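Local structure of Glyoxalase/bleomycin resistance protein/dioxygenase (Nocardioides sp., 4MYM) at residues E104-S107 / P108-D112. The protein is of unproven function but probably belongs to the glyoxalase/bleomycin resistance/dioxygenase superfamily, whose members include metalloenzymes and antibiotic-binding proteins. Numbering follows the deposited sequence.
Sequences ELSS and PVEID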
ATOM      1  N   GLU A 104      -5.709  -8.565   7.446  1.00 18.91           N
ATOM      2  CA  GLU A 104      -5.736  -9.859   8.076  1.00 19.92           C
ATOM      3  C   GLU A 104      -6.812  -9.824   9.157  1.00 20.62           C
ATOM      4  O   GLU A 104      -6.805  -8.933   9.986  1.00 19.39           O
ATOM      5  CB  GLU A 104      -4.404 -10.216   8.721  1.00 21.17           C
ATOM      6  CG  GLU A 104      -4.463 -11.598   9.367  1.00 22.82           C
ATOM      7  CD  GLU A 104      -3.142 -12.095   9.915  1.00 24.39           C
ATOM      8  OE1 GLU A 104      -2.086 -11.451   9.686  1.00 23.12           O
ATOM      9  OE2 GLU A 104      -3.175 -13.147  10.590  1.00 24.69           O
ATOM     10  N   LEU A 105      -7.721 -10.796   9.136  1.00 21.27           N
ATOM     11  CA  LEU A 105      -8.693 -10.968  10.223  1.00 22.11           C
ATOM     12  C   LEU A 105      -8.267 -12.117  11.147  1.00 22.97           C
ATOM     13  O   LEU A 105      -7.364 -12.883  10.821  1.00 23.60           O
ATOM     14  CB  LEU A 105     -10.084 -11.211   9.649  1.00 22.76           C
ATOM     15  CG  LEU A 105     -10.663 -10.118   8.738  1.00 22.61           C
ATOM     16  CD1 LEU A 105     -12.138 -10.365   8.509  1.00 22.26           C
ATOM     17  CD2 LEU A 105     -10.461  -8.710   9.293  1.00 23.59           C
ATOM     18  N   SER A 106      -8.933 -12.234  12.293  1.00 25.30           N
ATOM     19  CA  SER A 106      -8.498 -13.138  13.352  1.00 26.69           C
ATOM     20  C   SER A 106      -9.044 -14.560  13.278  1.00 25.76           C
ATOM     21  O   SER A 106      -8.608 -15.401  14.045  1.00 25.91           O
ATOM     22  CB  SER A 106      -8.857 -12.546  14.714  1.00 27.80           C
ATOM     23  OG  SER A 106      -8.281 -11.267  14.842  1.00 32.36           O
ATOM     24  N   SER A 107      -9.993 -14.833  12.385  1.00 24.33           N
ATOM     25  CA  SER A 107     -10.472 -16.201  12.201  1.00 24.20           C
ATOM     26  C   SER A 107     -11.195 -16.352  10.866  1.00 22.16           C
ATOM     27  O   SER A 107     -11.771 -15.388  10.382  1.00 21.49           O
ATOM     28  CB  SER A 107     -11.429 -16.603  13.333  1.00 24.74           C
ATOM     29  OG  SER A 107     -12.780 -16.482  12.918  1.00 25.50           O
ATOM     30  N   PRO A 108     -11.188 -17.565  10.293  1.00 23.08           N
ATOM     31  CA  PRO A 108     -11.889 -17.857   9.031  1.00 23.21           C
ATOM     32  C   PRO A 108     -13.363 -17.528   9.051  1.00 23.56           C
ATOM     33  O   PRO A 108     -13.916 -17.085   8.054  1.00 23.50           O
ATOM     34  CB  PRO A 108     -11.672 -19.361   8.853  1.00 23.88           C
ATOM     35  CG  PRO A 108     -10.369 -19.605   9.512  1.00 23.64           C
ATOM     36  CD  PRO A 108     -10.327 -18.688  10.697  1.00 23.13           C
ATOM     37  N   VAL A 109     -13.998 -17.693  10.202  1.00 22.94           N
ATOM     38  CA  VAL A 109     -15.414 -17.461  10.311  1.00 21.94           C
ATOM     39  C   VAL A 109     -15.737 -15.959  10.278  1.00 21.24           C
ATOM     40  O   VAL A 109     -16.804 -15.552   9.809  1.00 20.24           O
ATOM     41  CB  VAL A 109     -15.955 -18.222  11.551  1.00 25.01           C
ATOM     42  CG1 VAL A 109     -16.798 -17.339  12.430  1.00 26.11           C
ATOM     43  CG2 VAL A 109     -16.701 -19.466  11.093  1.00 25.63           C
ATOM     44  N   GLU A 110     -14.799 -15.136  10.746  1.00 20.54           N
ATOM     45  CA  GLU A 110     -14.938 -13.697  10.629  1.00 20.97           C
ATOM     46  C   GLU A 110     -14.943 -13.205   9.160  1.00 20.10           C
ATOM     47  O   GLU A 110     -15.560 -12.149   8.845  1.00 19.27           O
ATOM     48  CB  GLU A 110     -13.832 -12.961  11.421  1.00 21.33           C
ATOM     49  CG  GLU A 110     -14.135 -11.475  11.587  1.00 22.64           C
ATOM     50  CD  GLU A 110     -13.063 -10.719  12.366  1.00 23.69           C
ATOM     51  OE1 GLU A 110     -12.160 -11.356  12.949  1.00 22.54           O
ATOM     52  OE2 GLU A 110     -13.153  -9.477  12.395  1.00 27.50           O
ATOM     53  N   ILE A 111     -14.270 -13.950   8.293  1.00 19.00           N
ATOM     54  CA  ILE A 111     -14.264 -13.659   6.843  1.00 20.92           C
ATOM     55  C   ILE A 111     -15.701 -13.680   6.291  1.00 21.21           C
ATOM     56  O   ILE A 111     -16.146 -12.725   5.658  1.00 22.41           O
ATOM     57  CB  ILE A 111     -13.349 -14.643   6.077  1.00 20.94           C
ATOM     58  CG1 ILE A 111     -11.895 -14.486   6.526  1.00 21.91           C
ATOM     59  CG2 ILE A 111     -13.461 -14.461   4.561  1.00 22.19           C
ATOM     60  CD1 ILE A 111     -11.244 -13.146   6.196  1.00 22.10           C
ATOM     61  N   ASP A 112     -16.452 -14.728   6.605  1.00 22.29           N
ATOM     62  CA  ASP A 112     -17.825 -14.834   6.107  1.00 23.01           C
ATOM     63  C   ASP A 112     -18.709 -13.728   6.657  1.00 21.61           C
ATOM     64  O   ASP A 112     -19.560 -13.220   5.953  1.00 21.47           O
ATOM     65  CB  ASP A 112     -18.412 -16.212   6.415  1.00 24.71           C
ATOM     66  CG  ASP A 112     -17.627 -17.332   5.767  1.00 26.92           C
ATOM     67  OD1 ASP A 112     -16.516 -17.642   6.241  1.00 30.01           O
ATOM     68  OD2 ASP A 112     -18.113 -17.923   4.772  1.00 30.57           O
TER
HETATM   69  O   HOH W   1     -10.124  -9.553  13.325  1.00 30.69           O
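Leu-105 leaves the end of strand 99-104 with its side chain reaching toward the start of helix 108-120, where CD1 lies 3.7 Å from Ile-111 CD1. The same methyl is 3.8 Å from Glu-110 CG. Leu-105 crosses the glutamate chain at about a right angle, so the aliphatic part of Glu-110 lies across the leucine methyl while the carboxylate continues toward Ser-106. Ile-111, the buried partner, packs on Ala-153 of strand 147-154 and Ile-139 of strand 136-142. At Ser-106 the backbone N points to Glu-110 OE1 in a weak hydrogen bond of 3.4 Å. A water 2.7 Å from Glu-110 OE1 donates to it while also hydrogen-bonding Ser-106 OG. With CG anti to the backbone N (chi1 -167°) and the chain extended beyond it, Glu-110 reaches back from the helix to the preceding loop. Strand 99-104, helix 108-120 and the three strands that follow run in beta-alpha-beta-beta-beta order, consistent with a vicinal oxygen chelate fold; Ser-107 is the N-cap of the helix. Ser-107 OG accepts from Glu-110 N at 3.3 Å, a fairly straight bond with an N-H...O angle of 155°. It accepts more weakly from Val-109 N, 3.2 Å from OG. Glu-110 N also makes a weak bond to Ser-107 O at 3.1 Å, so its N-H is shared between OG and O.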